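Local structure of vinylacetyl-CoA Delta-isomerase (Nitrosopumilus maritimus SCM1, 6VJR) at residues 440-443 / 444-448; 365-368 / 369-373; 287-290 / 291-294. The protein probably dehydrates 4-hydroxybutyryl-CoA and isomerises vinylacetyl-CoA, using bound FAD and a [4Fe-4S] cluster. All coordinates share one frame; numbering follows the deposited sequence. Where two conformers were deposited one is given.

Contact 1: residues 440-443 / 444-448. With FE (Fe (III) ion), chain I; FAD (flavin-adenine dinucleotide), chain F; SF4 (iron/sulfur cluster), chain E.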
# COMPACT_ATOMS: atom_id res chain seq x y z
N TYR A 440 -19.33 4.46 -7.14
CA TYR A 440 -18.54 4.05 -5.99
C TYR A 440 -17.04 4.19 -6.28
O TYR A 440 -16.26 4.51 -5.38
CB TYR A 440 -18.93 2.63 -5.57
CG TYR A 440 -18.27 2.18 -4.28
CD1 TYR A 440 -18.39 2.91 -3.12
CD2 TYR A 440 -17.42 1.10 -4.24
CE1 TYR A 440 -17.79 2.53 -1.95
CE2 TYR A 440 -16.80 0.71 -3.06
CZ TYR A 440 -16.93 1.45 -1.92
OH TYR A 440 -16.30 1.10 -0.76
N LEU A 441 -16.64 3.89 -7.50
CA LEU A 441 -15.24 3.93 -7.90
C LEU A 441 -14.93 5.22 -8.63
O LEU A 441 -14.21 6.07 -8.08
CB LEU A 441 -14.83 2.69 -8.70
CG LEU A 441 -15.03 1.36 -8.00
CD1 LEU A 441 -14.51 0.21 -8.88
CD2 LEU A 441 -14.36 1.35 -6.65
N THR A 442 -15.42 5.39 -9.85
CA THR A 442 -14.92 6.49 -10.66
C THR A 442 -15.34 7.87 -10.15
O THR A 442 -14.56 8.83 -10.26
CB THR A 442 -15.30 6.23 -12.12
OG1 THR A 442 -15.00 4.87 -12.47
CG2 THR A 442 -14.47 7.12 -13.03
N GLU A 443 -16.55 8.02 -9.58
CA GLU A 443 -16.91 9.31 -9.02
C GLU A 443 -16.13 9.55 -7.72
O GLU A 443 -15.76 10.68 -7.44
CB GLU A 443 -18.40 9.42 -8.78
CG GLU A 443 -18.80 10.89 -8.73
CD GLU A 443 -18.92 11.50 -7.39
OE1 GLU A 443 -19.05 10.69 -6.42
OE2 GLU A 443 -18.97 12.75 -7.33
N SER A 444 -15.80 8.50 -6.96
CA SER A 444 -14.88 8.65 -5.84
C SER A 444 -13.55 9.23 -6.32
O SER A 444 -12.92 10.06 -5.67
CB SER A 444 -14.70 7.33 -5.07
OG SER A 444 -15.91 7.01 -4.40
N MET A 445 -13.07 8.76 -7.47
CA MET A 445 -11.84 9.26 -8.06
C MET A 445 -11.92 10.73 -8.48
O MET A 445 -11.00 11.49 -8.15
CB MET A 445 -11.49 8.39 -9.28
CG MET A 445 -10.24 8.79 -10.09
SD MET A 445 -8.74 8.80 -9.12
CE MET A 445 -8.44 7.04 -8.94
N HIS A 446 -12.98 11.13 -9.19
CA HIS A 446 -13.00 12.43 -9.88
C HIS A 446 -13.94 13.48 -9.29
O HIS A 446 -13.82 14.66 -9.59
CB HIS A 446 -13.32 12.27 -11.37
CG HIS A 446 -12.16 11.64 -12.11
ND1 HIS A 446 -10.94 12.26 -12.16
CD2 HIS A 446 -12.02 10.46 -12.68
CE1 HIS A 446 -10.10 11.49 -12.84
NE2 HIS A 446 -10.73 10.37 -13.18
N GLY A 447 -14.90 13.06 -8.53
CA GLY A 447 -15.88 14.00 -7.99
C GLY A 447 -15.24 15.09 -7.12
O GLY A 447 -14.37 14.83 -6.30
N ALA A 448 -15.62 16.35 -7.36
CA ALA A 448 -14.99 17.54 -6.77
C ALA A 448 -13.49 17.64 -7.06
O ALA A 448 -12.72 18.28 -6.32
CB ALA A 448 -15.20 17.62 -5.29
FE FE I . -19.36 14.20 -6.08
PA FAD F . -9.58 15.86 -16.48
O1A FAD F . -9.42 17.22 -15.95
O2A FAD F . -9.54 15.68 -17.95
O5B FAD F . -8.57 14.95 -15.66
C5B FAD F . -7.85 13.84 -16.26
C4B FAD F . -6.47 13.79 -15.68
O4B FAD F . -5.70 14.91 -16.18
C3B FAD F . -6.36 13.84 -14.14
O3B FAD F . -5.29 13.00 -13.69
C2B FAD F . -6.03 15.30 -13.87
O2B FAD F . -5.38 15.59 -12.65
C1B FAD F . -5.15 15.63 -15.08
N9A FAD F . -5.17 17.04 -15.45
C8A FAD F . -6.19 17.80 -15.98
N7A FAD F . -5.87 19.04 -16.24
C5A FAD F . -4.56 19.13 -15.83
C6A FAD F . -3.64 20.20 -15.84
N6A FAD F . -3.93 21.40 -16.34
N1A FAD F . -2.41 19.98 -15.30
C2A FAD F . -2.13 18.75 -14.84
N3A FAD F . -2.89 17.65 -14.81
C4A FAD F . -4.11 17.91 -15.32
N1 FAD F . -19.14 18.01 -11.91
C2 FAD F . -20.15 18.92 -11.73
O2 FAD F . -20.00 20.13 -11.93
N3 FAD F . -21.36 18.48 -11.24
C4 FAD F . -21.70 17.19 -10.93
O4 FAD F . -22.83 16.87 -10.61
C4X FAD F . -20.65 16.23 -11.23
N5 FAD F . -20.89 14.93 -10.99
C5X FAD F . -19.98 14.02 -11.48
C6 FAD F . -20.28 12.65 -11.47
C7 FAD F . -19.41 11.70 -12.00
C7M FAD F . -19.82 10.25 -12.07
C8 FAD F . -18.13 12.11 -12.41
C8M FAD F . -17.12 11.10 -12.88
C9 FAD F . -17.77 13.44 -12.35
C9A FAD F . -18.70 14.41 -11.91
N10 FAD F . -18.42 15.77 -11.95
C10 FAD F . -19.40 16.73 -11.70
C1' FAD F . -17.19 16.16 -12.67
C2' FAD F . -15.87 16.09 -11.92
O2' FAD F . -15.78 17.26 -11.10
C3' FAD F . -14.71 16.04 -12.92
O3' FAD F . -14.76 14.76 -13.52
C4' FAD F . -13.33 16.37 -12.33
O4' FAD F . -13.24 17.76 -12.00
C5' FAD F . -12.19 16.03 -13.28
O5' FAD F . -12.36 16.72 -14.50
P FAD F . -12.38 15.97 -15.86
O1P FAD F . -13.39 14.90 -15.89
O2P FAD F . -12.43 17.00 -16.91
O3P FAD F . -10.98 15.20 -15.99
FE1 SF4 E . -21.71 13.04 -4.55
FE2 SF4 E . -22.21 10.77 -3.09
FE3 SF4 E . -23.81 11.42 -5.03
FE4 SF4 E . -23.92 12.78 -2.73
S1 SF4 E . -24.54 10.66 -3.04
S2 SF4 E . -23.89 13.70 -4.89
S3 SF4 E . -21.65 12.85 -2.22
S4 SF4 E . -21.60 10.95 -5.29
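Tyr-440 with Ser-444, and Glu-443 with Gly-447, meet one turn apart at the buried C-terminal end of helix 437-446, which brings a glutamate to the iron site in the helical C-terminal region of this flavoprotein. Successive backbone bonds build the turn: Met-445 N to Leu-441 O, His-446 N to Thr-442 O, and lastly Gly-447 N to Glu-443 O at 2.8 Å, where the chain leaves helical geometry. Glu-443 turns CG away from its own amide nitrogen (chi1 -158°) and, with a bend at chi2, swings its carboxylate off the helix. OE2 of Glu-443 binds the ferric ion at 1.9 Å, while OE1 has a salt bridge to Lys-296. The same side chain touches the flavin, Glu-443 CG lying 3.4 Å from C7 of FAD. A side chain on Gly-447 would run into OE2. Thr-442 and His-446 lie side by side, CG2 of the first 4.2 Å from CD2 of the second; Thr-442 OG1 and His-446 NE2 both bond to Gln-381 of the second subunit, and His-446 ND1 to Ser-450. Ser-444 OG donates a hydrogen bond back to Tyr-440 O, 2.7 Å away, from above the carbonyl plane, 52° out of it.

Contact 2: residues 365-368 / 369-373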
# COMPACT_ATOMS: atom_id res chain seq x y z
N CYS A 365 -10.17 13.65 3.49
CA CYS A 365 -11.32 12.79 3.28
C CYS A 365 -11.36 12.35 1.81
O CYS A 365 -11.33 11.17 1.47
CB CYS A 365 -12.60 13.49 3.68
SG CYS A 365 -14.09 12.50 3.39
N LYS A 366 -11.40 13.31 0.91
CA LYS A 366 -11.53 13.00 -0.51
C LYS A 366 -10.31 12.23 -1.02
O LYS A 366 -10.46 11.32 -1.83
CB LYS A 366 -11.73 14.32 -1.27
CG LYS A 366 -11.34 14.21 -2.71
CD LYS A 366 -12.31 13.43 -3.57
CE LYS A 366 -11.82 13.54 -4.96
NZ LYS A 366 -12.54 12.75 -5.94
N HIS A 367 -9.11 12.61 -0.59
CA HIS A 367 -7.93 11.91 -1.10
C HIS A 367 -7.98 10.43 -0.75
O HIS A 367 -7.61 9.57 -1.58
CB HIS A 367 -6.64 12.61 -0.75
CG HIS A 367 -5.57 12.42 -1.76
ND1 HIS A 367 -5.74 12.87 -3.05
CD2 HIS A 367 -4.37 11.82 -1.73
CE1 HIS A 367 -4.61 12.60 -3.74
NE2 HIS A 367 -3.79 11.95 -2.96
N ASN A 368 -8.41 10.12 0.48
CA ASN A 368 -8.62 8.73 0.87
C ASN A 368 -9.71 8.06 0.02
O ASN A 368 -9.62 6.87 -0.29
CB ASN A 368 -8.79 8.57 2.37
CG ASN A 368 -7.49 8.81 3.10
OD1 ASN A 368 -6.44 8.28 2.71
ND2 ASN A 368 -7.53 9.56 4.18
N VAL A 369 -10.80 8.80 -0.22
CA VAL A 369 -11.88 8.32 -1.09
C VAL A 369 -11.36 7.90 -2.47
O VAL A 369 -11.90 6.96 -3.07
CB VAL A 369 -13.00 9.37 -1.16
CG1 VAL A 369 -14.00 9.16 -2.29
CG2 VAL A 369 -13.72 9.44 0.17
N THR A 370 -10.32 8.57 -2.99
CA THR A 370 -9.77 8.24 -4.32
C THR A 370 -9.06 6.88 -4.33
O THR A 370 -8.79 6.36 -5.43
CB THR A 370 -8.86 9.32 -4.92
OG1 THR A 370 -7.59 9.29 -4.25
CG2 THR A 370 -9.50 10.71 -4.91
N ARG A 371 -8.75 6.37 -3.13
CA ARG A 371 -7.96 5.14 -2.97
C ARG A 371 -8.82 3.97 -2.45
O ARG A 371 -8.82 2.89 -3.02
CB ARG A 371 -6.81 5.44 -2.00
CG ARG A 371 -5.79 6.43 -2.55
CD ARG A 371 -4.77 6.86 -1.51
NE ARG A 371 -3.70 7.64 -2.12
CZ ARG A 371 -2.67 8.18 -1.48
NH1 ARG A 371 -2.55 8.06 -0.19
NH2 ARG A 371 -1.73 8.83 -2.14
N PHE A 372 -9.46 4.18 -1.32
CA PHE A 372 -9.94 3.05 -0.53
C PHE A 372 -11.11 2.30 -1.18
O PHE A 372 -11.18 1.06 -1.03
CB PHE A 372 -10.27 3.41 0.92
CG PHE A 372 -9.09 3.91 1.71
CD1 PHE A 372 -7.76 3.71 1.29
CD2 PHE A 372 -9.29 4.57 2.92
CE1 PHE A 372 -6.71 4.19 2.05
CE2 PHE A 372 -8.22 5.02 3.67
CZ PHE A 372 -6.93 4.83 3.22
N PRO A 373 -12.10 2.95 -1.84
CA PRO A 373 -13.18 2.19 -2.48
C PRO A 373 -12.63 1.11 -3.41
O PRO A 373 -13.25 0.04 -3.53
CB PRO A 373 -14.04 3.25 -3.18
CG PRO A 373 -13.81 4.46 -2.28
CD PRO A 373 -12.32 4.41 -1.96
O HOH W 1 -2.85 10.01 -4.69
O HOH W 2 -4.11 6.97 1.96
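Asn-368 and Phe-372 lie alongside one another, pointing the same way, with amide and ring planes only 14° apart. OD1 of Asn-368 comes within 3.5 Å of Phe-372 CZ, and CB of Asn-368 makes an off-centre CH-pi contact, 4.3 Å from the ring centroid. Both ends of the amide are bonded to the third subunit, OD1 to His-331 and ND2 to Thr-335, which together should hold the amide against rotation.

One residue earlier the pairing differs. The His-367 ring and the Arg-371 guanidinium are inclined at 56°, and His-367 CD2 sits over the centre of the guanidinium, 3.9 Å above its plane. The arginine gets there by an extended chain from CG to NE. Its NH1 has a salt bridge to Glu-328 of the third subunit, and a water in the guanidinium plane links NH1 to Asn-368 OD1. The imidazole has partners beyond the turn, ND1 at Gln-454 and NE2 at Arg-455.

Thr-370 puts OG1 between its backbone N and carbonyl carbon (chi1 75°), which aims the hydroxyl back at His-367 O, 2.7 Å away, and over one face of the His-367 ring. Its methyl CG2 meets Lys-366 CE at 3.7 Å, the two side chains crossing at about a right angle; Lys-366 NZ, in the conformer described, goes on to Ser-444 O and Gly-447 O.

In the backbone, Asn-368 O accepts two donors, Phe-372 N at 2.9 Å, almost in line with the carbonyl, and Arg-371 N from well above its plane. Pro-373 has no N-H to give Val-369 O. The arrangement belongs to the junction where helix 359-369 gives way to helix 372-384, with a proline in the first turn of the second helix, at a subunit interface of the helical C-terminal region.

Contact 3: residues 287-290 / 291-294. With FE (Fe (III) ion), chain I; SF4 (iron/sulfur cluster), chain E.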
# COMPACT_ATOMS: atom_id res chain seq x y z
N CYS A 287 -14.44 22.51 -1.00
CA CYS A 287 -14.25 22.29 0.42
C CYS A 287 -15.43 21.48 0.98
O CYS A 287 -15.22 20.48 1.66
CB CYS A 287 -14.14 23.64 1.11
SG CYS A 287 -13.86 23.55 2.89
N TYR A 288 -16.66 21.95 0.75
CA TYR A 288 -17.81 21.19 1.21
C TYR A 288 -17.85 19.81 0.57
O TYR A 288 -18.07 18.77 1.24
CB TYR A 288 -19.11 21.91 0.90
CG TYR A 288 -19.42 23.16 1.72
CD1 TYR A 288 -19.68 23.10 3.08
CD2 TYR A 288 -19.35 24.41 1.14
CE1 TYR A 288 -19.95 24.24 3.80
CE2 TYR A 288 -19.65 25.56 1.84
CZ TYR A 288 -19.86 25.49 3.20
OH TYR A 288 -20.16 26.63 3.91
N HIS A 289 -17.76 19.81 -0.76
CA HIS A 289 -18.09 18.59 -1.48
C HIS A 289 -17.07 17.47 -1.23
O HIS A 289 -17.46 16.30 -1.18
CB HIS A 289 -18.31 18.85 -2.96
CG HIS A 289 -19.12 17.77 -3.59
ND1 HIS A 289 -20.40 17.44 -3.23
CD2 HIS A 289 -18.76 16.86 -4.53
CE1 HIS A 289 -20.78 16.37 -3.95
NE2 HIS A 289 -19.79 16.00 -4.75
N ARG A 290 -15.80 17.83 -1.00
CA ARG A 290 -14.75 16.85 -0.75
C ARG A 290 -15.00 16.07 0.54
O ARG A 290 -14.53 14.96 0.69
CB ARG A 290 -13.38 17.52 -0.81
CG ARG A 290 -12.96 17.73 -2.26
CD ARG A 290 -11.67 18.44 -2.46
NE ARG A 290 -11.44 18.66 -3.89
CZ ARG A 290 -10.65 19.60 -4.37
NH1 ARG A 290 -9.81 20.23 -3.59
NH2 ARG A 290 -10.75 19.93 -5.63
N ARG A 291 -15.83 16.59 1.47
CA ARG A 291 -16.21 15.76 2.60
C ARG A 291 -17.68 15.32 2.61
O ARG A 291 -18.09 14.58 3.52
CB ARG A 291 -15.76 16.30 3.95
CG ARG A 291 -16.14 17.70 4.33
CD ARG A 291 -17.53 17.86 4.98
NE ARG A 291 -18.59 18.06 4.01
CZ ARG A 291 -19.82 18.56 4.31
NH1 ARG A 291 -20.21 18.77 5.58
NH2 ARG A 291 -20.65 18.82 3.33
N SER A 292 -18.44 15.65 1.56
CA SER A 292 -19.70 14.99 1.28
C SER A 292 -19.51 13.53 0.91
O SER A 292 -20.47 12.75 0.97
CB SER A 292 -20.51 15.79 0.27
OG SER A 292 -21.00 16.97 0.92
N TYR A 293 -18.26 13.17 0.57
CA TYR A 293 -17.90 11.79 0.24
C TYR A 293 -18.02 10.83 1.42
O TYR A 293 -17.83 9.63 1.24
CB TYR A 293 -16.53 11.65 -0.45
CG TYR A 293 -16.65 12.23 -1.84
CD1 TYR A 293 -17.07 11.44 -2.90
CD2 TYR A 293 -16.40 13.57 -2.07
CE1 TYR A 293 -17.32 11.97 -4.14
CE2 TYR A 293 -16.64 14.12 -3.31
CZ TYR A 293 -17.15 13.33 -4.33
OH TYR A 293 -17.48 13.89 -5.49
N VAL A 294 -18.43 11.31 2.60
CA VAL A 294 -18.98 10.43 3.62
C VAL A 294 -20.12 9.56 3.07
O VAL A 294 -20.36 8.44 3.55
CB VAL A 294 -19.43 11.27 4.81
CG1 VAL A 294 -20.36 10.52 5.76
CG2 VAL A 294 -18.22 11.80 5.53
FE FE I . -19.36 14.20 -6.08
FE1 SF4 E . -21.71 13.04 -4.55
FE2 SF4 E . -22.21 10.77 -3.09
FE3 SF4 E . -23.81 11.42 -5.03
FE4 SF4 E . -23.92 12.78 -2.73
S1 SF4 E . -24.54 10.66 -3.04
S2 SF4 E . -23.89 13.70 -4.89
S3 SF4 E . -21.65 12.85 -2.22
S4 SF4 E . -21.60 10.95 -5.29
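The rings of His-289 and Tyr-293 converge on the same ferric ion without stacking: their planes stand at 75° and their centroids are 5.1 Å apart. Tyr-293 has Arg-290 O at its edge, near the ring plane, while His-289 O approaches its CD2 obliquely at 3.1 Å. Tyr-288, on another side of the helix, has NH2 of Arg-291 at its ring edge. Both converging rings bind the iron, His-289 NE2 at 2.3 Å and Tyr-293 OH at 2.0 Å; Glu-443 is the third protein ligand. His-289 has a chi1 of -159°, which swings the imidazole toward the iron, and Asp-105 steadies it through ND1.

His-289 lies in the last turns of helix 278-292 and Tyr-293 follows it, four residues on and shortly before the cluster ligand Cys-295. Ser-292 O also lies 3.4 Å from S3 of the iron-sulfur cluster.

Here the carbonyl of Tyr-288 is gripped several times. Arg-291 N reaches it from above the carbonyl plane at 3.1 Å, and Arg-291 NE meets Tyr-288 O at 2.9 Å on a lone pair, with weak bonds from Arg-291 NH2 and Ser-292 N. NH1 of Arg-291 bonds to Gln-83 OE1 and Ser-344 OG. A leucine in place of Arg-291 would be likely to leave Tyr-288 O without its in-plane donor and Gln-83 without its guanidinium partner.

How the contacts relate
Along the chain the three contacts come in series, none nested in or crossing another: contact 3 at 287-294, contact 2 at 365-373, contact 1 at 440-448. Each closes only a local turn: at the end of helix 278-292 for contact 3, across the junction of two helices for contact 2, and at the end of helix 437-446 for contact 1. Packing joins them. Just past helix 278-292, Tyr-293 CB rests on Val-369 CG2 of helix 359-369, and Cys-365 SG lies against Arg-290 O. Val-369 in turn touches Ser-444, and Pro-373 packs against Tyr-440. Arg-290 NH2 reaches Ala-448 O; contacts 3 and 1 share the ferric ion and the cluster. Contacts 1 and 2 both extend to the second subunit.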